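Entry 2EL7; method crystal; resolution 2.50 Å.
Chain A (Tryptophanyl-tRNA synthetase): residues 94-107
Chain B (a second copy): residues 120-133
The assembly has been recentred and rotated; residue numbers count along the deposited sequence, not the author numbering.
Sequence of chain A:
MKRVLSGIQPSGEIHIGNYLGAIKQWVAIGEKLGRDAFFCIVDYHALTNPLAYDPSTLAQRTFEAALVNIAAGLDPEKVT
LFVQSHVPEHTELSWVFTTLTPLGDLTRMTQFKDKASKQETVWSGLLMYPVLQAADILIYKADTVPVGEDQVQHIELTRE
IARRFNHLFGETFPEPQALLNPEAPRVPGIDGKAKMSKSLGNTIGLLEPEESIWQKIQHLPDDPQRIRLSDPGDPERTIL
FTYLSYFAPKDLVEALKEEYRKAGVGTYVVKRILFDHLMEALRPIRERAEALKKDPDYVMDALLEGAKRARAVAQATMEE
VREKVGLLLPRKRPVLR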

# COMPACT_ATOMS: atom_id res chain seq x y z
N SER A 94 2.62 -3.64 -3.61
CA SER A 94 2.87 -2.20 -3.59
C SER A 94 3.76 -1.77 -2.41
O SER A 94 4.61 -0.88 -2.54
N TRP A 95 3.54 -2.39 -1.26
CA TRP A 95 4.35 -2.05 -0.09
C TRP A 95 5.77 -2.49 -0.36
O TRP A 95 6.71 -1.73 -0.11
N VAL A 96 5.93 -3.72 -0.87
CA VAL A 96 7.27 -4.25 -1.16
C VAL A 96 8.00 -3.29 -2.06
O VAL A 96 9.11 -2.88 -1.76
N PHE A 97 7.37 -2.93 -3.17
CA PHE A 97 7.94 -2.01 -4.13
C PHE A 97 8.30 -0.67 -3.49
O PHE A 97 9.39 -0.15 -3.71
N THR A 98 7.39 -0.12 -2.70
CA THR A 98 7.63 1.13 -2.00
C THR A 98 8.99 1.06 -1.28
O THR A 98 9.80 1.99 -1.38
N THR A 99 9.26 -0.05 -0.58
CA THR A 99 10.54 -0.17 0.15
C THR A 99 11.75 -0.24 -0.78
O THR A 99 12.88 0.02 -0.35
N LEU A 100 11.52 -0.58 -2.04
CA LEU A 100 12.62 -0.70 -2.99
C LEU A 100 12.70 0.48 -3.95
O LEU A 100 13.31 0.35 -5.01
N THR A 101 12.09 1.62 -3.59
CA THR A 101 12.08 2.80 -4.44
C THR A 101 12.70 4.04 -3.79
O THR A 101 12.24 4.51 -2.75
N PRO A 102 13.77 4.58 -4.40
CA PRO A 102 14.43 5.78 -3.85
C PRO A 102 13.43 6.95 -3.88
O PRO A 102 12.79 7.19 -4.91
N LEU A 103 13.32 7.67 -2.77
CA LEU A 103 12.39 8.80 -2.69
C LEU A 103 12.59 9.79 -3.84
O LEU A 103 11.61 10.24 -4.46
N GLY A 104 13.86 10.15 -4.08
CA GLY A 104 14.22 11.10 -5.13
C GLY A 104 13.62 10.79 -6.49
O GLY A 104 13.16 11.69 -7.18
N ASP A 105 13.64 9.53 -6.91
CA ASP A 105 13.05 9.17 -8.19
C ASP A 105 11.55 9.49 -8.25
O ASP A 105 11.02 9.78 -9.32
N LEU A 106 10.87 9.43 -7.10
CA LEU A 106 9.44 9.74 -7.10
C LEU A 106 9.22 11.24 -7.08
O LEU A 106 8.42 11.76 -7.85
N THR A 107 9.93 11.95 -6.21
CA THR A 107 9.76 13.39 -6.14
C THR A 107 10.07 14.07 -7.48
O THR A 107 9.55 15.15 -7.77
N GLU B 120 22.76 7.37 2.35
CA GLU B 120 23.17 7.88 1.04
C GLU B 120 22.05 7.66 0.01
O GLU B 120 22.16 8.08 -1.15
N THR B 121 20.99 6.98 0.43
CA THR B 121 19.84 6.77 -0.43
C THR B 121 18.62 6.72 0.45
O THR B 121 18.51 5.86 1.32
N VAL B 122 17.70 7.65 0.22
CA VAL B 122 16.50 7.69 1.01
C VAL B 122 15.44 6.78 0.37
O VAL B 122 14.84 7.13 -0.64
N TRP B 123 15.24 5.60 0.94
CA TRP B 123 14.25 4.69 0.39
C TRP B 123 12.87 5.12 0.89
O TRP B 123 12.72 5.51 2.05
N SER B 124 11.87 5.05 0.00
CA SER B 124 10.50 5.47 0.32
C SER B 124 9.85 4.78 1.49
O SER B 124 8.96 5.34 2.11
N GLY B 125 10.30 3.56 1.79
CA GLY B 125 9.77 2.81 2.91
C GLY B 125 10.03 3.55 4.20
O GLY B 125 9.26 3.48 5.14
N LEU B 126 11.14 4.29 4.23
CA LEU B 126 11.46 5.07 5.41
C LEU B 126 10.41 6.17 5.59
O LEU B 126 9.93 6.40 6.70
N LEU B 127 10.01 6.82 4.51
CA LEU B 127 9.03 7.89 4.61
C LEU B 127 7.61 7.40 4.93
O LEU B 127 6.95 7.93 5.82
N MET B 128 7.17 6.39 4.18
CA MET B 128 5.84 5.83 4.29
C MET B 128 5.54 4.84 5.41
O MET B 128 4.37 4.51 5.60
N TYR B 129 6.54 4.33 6.12
CA TYR B 129 6.24 3.35 7.16
C TYR B 129 5.12 3.79 8.11
O TYR B 129 4.19 3.04 8.37
N PRO B 130 5.18 5.04 8.60
CA PRO B 130 4.13 5.51 9.52
C PRO B 130 2.70 5.35 8.98
O PRO B 130 1.75 5.18 9.76
N VAL B 131 2.54 5.39 7.67
CA VAL B 131 1.21 5.23 7.10
C VAL B 131 0.81 3.76 7.23
O VAL B 131 -0.36 3.45 7.55
N LEU B 132 1.78 2.87 7.04
CA LEU B 132 1.50 1.43 7.16
C LEU B 132 1.13 1.10 8.61
O LEU B 132 0.29 0.24 8.86
N GLN B 133 1.76 1.80 9.55
CA GLN B 133 1.47 1.60 10.96
C GLN B 133 0.04 2.10 11.27
O GLN B 133 -0.72 1.45 12.00

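The most unusual feature of this contact is that two mainly helical stretches are pinned together by a single beta bridge, formed where Pro102(A) lies beside Trp123(B). Leu103(A) N donates to Val122(B) O at 2.7 Å, and Ser124(B) N donates to Thr101(A) O at 2.8 Å, both nearly straight. Proline can sit here because the bridge takes its hydrogen bonds from the neighbours, Thr101(A) O and Leu103(A) N, and needs no N-H from Pro102(A); its CA also makes a CH contact with Val122(B) O, 3.5 Å away.

Ser124(B) points toward chain A. With chi1 in m, its OG also donates to Thr101(A) O, at 2.9 Å, so one carbonyl receives both backbone and side-chain hydrogens. A small hydroxyl fits this crowded place, where Leu106(A) CD1 (m, t) comes within 3.4 Å of Ser124(B) OG. Thr101(A) itself points away, its OG1 donating to Phe97(A) O at 2.9 Å within its own chain.

Beyond the bridge the packing is mainly apolar. Leu103(A), its chi1 off-well at -141°, places CD1 4.0 Å from CG1 of Val122(B) (t) and CD2 4.2 Å from CD2 of Leu127(B) (t, p), which points toward chain A. Trp123(B) (m) leaves its backbone heading away, yet its ring returns, with CZ3 3.9 Å from Pro102(A) CG.

At the other end, Trp95(A) (t) starts sideways and reaches across with its broad indole. Leu132(B) (t, p) points toward chain A and sets CD2 over one ring face of Trp95(A), 3.6 Å from Trp95(A) CE2, a CH-pi contact. Gly125(B) allows close approach: its CA lies 4.1 Å from Thr99(A) CA, and an ideal CB would sit tightly, 3.1 Å from Thr99(A) CG2. Nearby, Thr98(A) (m) rests CG2 4.1 Å from Met128(B) CG, while its OG1 donates to Ser94(A) O at 3.0 Å.

One water accepts from Gly104(A) N at 3.2 Å and donates weakly to Val122(B) O at 3.5 Å.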

# COMPACT_ATOMS: atom_id res chain seq x y z
CB SER A 94 1.55 -1.45 -3.54
OG SER A 94 1.74 -0.12 -3.93
CB TRP A 95 3.82 -2.72 1.19
CG TRP A 95 4.82 -2.66 2.30
CD1 TRP A 95 5.42 -3.72 2.92
CD2 TRP A 95 5.39 -1.48 2.89
NE1 TRP A 95 6.34 -3.27 3.85
CE2 TRP A 95 6.33 -1.90 3.85
CE3 TRP A 95 5.20 -0.11 2.69
CZ2 TRP A 95 7.08 -1.01 4.62
CZ3 TRP A 95 5.95 0.79 3.46
CH2 TRP A 95 6.87 0.33 4.41
CB VAL A 96 7.21 -5.67 -1.82
CG1 VAL A 96 8.63 -6.17 -2.10
CG2 VAL A 96 6.49 -6.65 -0.89
CB PHE A 97 6.97 -1.81 -5.30
CG PHE A 97 6.97 -2.95 -6.30
CD1 PHE A 97 7.68 -4.13 -6.05
CD2 PHE A 97 6.25 -2.85 -7.49
CE1 PHE A 97 7.66 -5.19 -6.96
CE2 PHE A 97 6.22 -3.90 -8.40
CZ PHE A 97 6.93 -5.08 -8.14
CB THR A 98 6.48 1.43 -0.95
OG1 THR A 98 5.31 1.87 -1.64
CG2 THR A 98 6.87 2.49 0.05
CB THR A 99 10.60 -1.43 1.10
OG1 THR A 99 10.58 -2.64 0.32
CG2 THR A 99 9.43 -1.45 2.10
CB LEU A 100 12.48 -1.97 -3.82
CG LEU A 100 12.32 -3.32 -3.12
CD1 LEU A 100 11.95 -4.36 -4.16
CD2 LEU A 100 13.61 -3.68 -2.41
CB THR A 101 10.64 3.16 -4.90
OG1 THR A 101 10.04 2.01 -5.51
CG2 THR A 101 10.64 4.31 -5.93
CB PRO A 102 15.59 6.02 -4.82
CG PRO A 102 15.87 4.66 -5.39
CD PRO A 102 14.48 4.07 -5.59
CB LEU A 103 12.59 9.52 -1.36
CG LEU A 103 11.37 10.05 -0.61
CD1 LEU A 103 11.80 11.22 0.24
CD2 LEU A 103 10.29 10.48 -1.55
CB ASP A 105 13.25 7.68 -8.49
CG ASP A 105 14.72 7.31 -8.66
OD1 ASP A 105 15.03 6.11 -8.53
OD2 ASP A 105 15.54 8.23 -8.92
CB LEU A 106 8.74 9.09 -5.90
CG LEU A 106 8.69 7.57 -5.98
CD1 LEU A 106 8.21 7.01 -4.67
CD2 LEU A 106 7.79 7.17 -7.11
CB THR A 107 10.62 13.98 -4.99
OG1 THR A 107 12.00 13.70 -5.22
CG2 THR A 107 10.24 13.34 -3.67
CB GLU B 120 24.47 7.21 0.58
CG GLU B 120 25.08 7.80 -0.71
CD GLU B 120 25.12 9.34 -0.74
OE1 GLU B 120 24.09 9.96 -1.09
OE2 GLU B 120 26.18 9.94 -0.41
CB THR B 121 19.89 5.46 -1.22
OG1 THR B 121 20.95 5.52 -2.17
CG2 THR B 121 18.56 5.25 -1.95
CB VAL B 122 16.01 9.15 1.15
CG1 VAL B 122 14.77 9.21 1.99
CG2 VAL B 122 17.14 10.02 1.79
CB TRP B 123 14.53 3.25 0.80
CG TRP B 123 15.91 2.79 0.41
CD1 TRP B 123 17.04 2.82 1.18
CD2 TRP B 123 16.31 2.29 -0.88
NE1 TRP B 123 18.12 2.39 0.45
CE2 TRP B 123 17.70 2.05 -0.81
CE3 TRP B 123 15.64 2.02 -2.08
CZ2 TRP B 123 18.44 1.56 -1.90
CZ3 TRP B 123 16.37 1.53 -3.17
CH2 TRP B 123 17.76 1.31 -3.07
CB SER B 124 9.61 5.32 -0.91
OG SER B 124 10.04 6.19 -1.95
CB LEU B 126 12.88 5.66 5.26
CG LEU B 126 13.93 4.55 5.35
CD1 LEU B 126 15.29 4.95 4.77
CD2 LEU B 126 14.05 4.16 6.82
CB LEU B 127 8.98 8.66 3.30
CG LEU B 127 7.95 9.80 3.24
CD1 LEU B 127 8.43 10.96 4.11
CD2 LEU B 127 7.78 10.26 1.81
CB MET B 128 5.45 5.14 2.98
CG MET B 128 5.58 5.96 1.71
SD MET B 128 4.74 7.56 1.77
CE MET B 128 3.06 7.06 2.11
CB TYR B 129 7.48 3.00 7.99
CG TYR B 129 7.23 1.88 9.00
CD1 TYR B 129 6.81 0.60 8.56
CD2 TYR B 129 7.38 2.09 10.38
CE1 TYR B 129 6.54 -0.42 9.48
CE2 TYR B 129 7.11 1.06 11.31
CZ TYR B 129 6.69 -0.19 10.85
OH TYR B 129 6.43 -1.21 11.73
CB PRO B 130 4.52 6.97 9.77
CG PRO B 130 6.06 6.95 9.54
CD PRO B 130 6.14 6.11 8.30
CB VAL B 131 1.16 5.69 5.62
CG1 VAL B 131 -0.18 5.44 5.04
CG2 VAL B 131 1.47 7.22 5.53
CB LEU B 132 2.73 0.60 6.74
CG LEU B 132 2.55 -0.93 6.82
CD1 LEU B 132 1.44 -1.34 5.86
CD2 LEU B 132 3.88 -1.65 6.47
CB GLN B 133 2.49 2.34 11.84
CG GLN B 133 3.90 1.86 11.77
CD GLN B 133 4.82 2.64 12.72
OE1 GLN B 133 5.11 3.83 12.49
NE2 GLN B 133 5.27 1.99 13.80
O HOH W 1 16.61 9.13 -2.90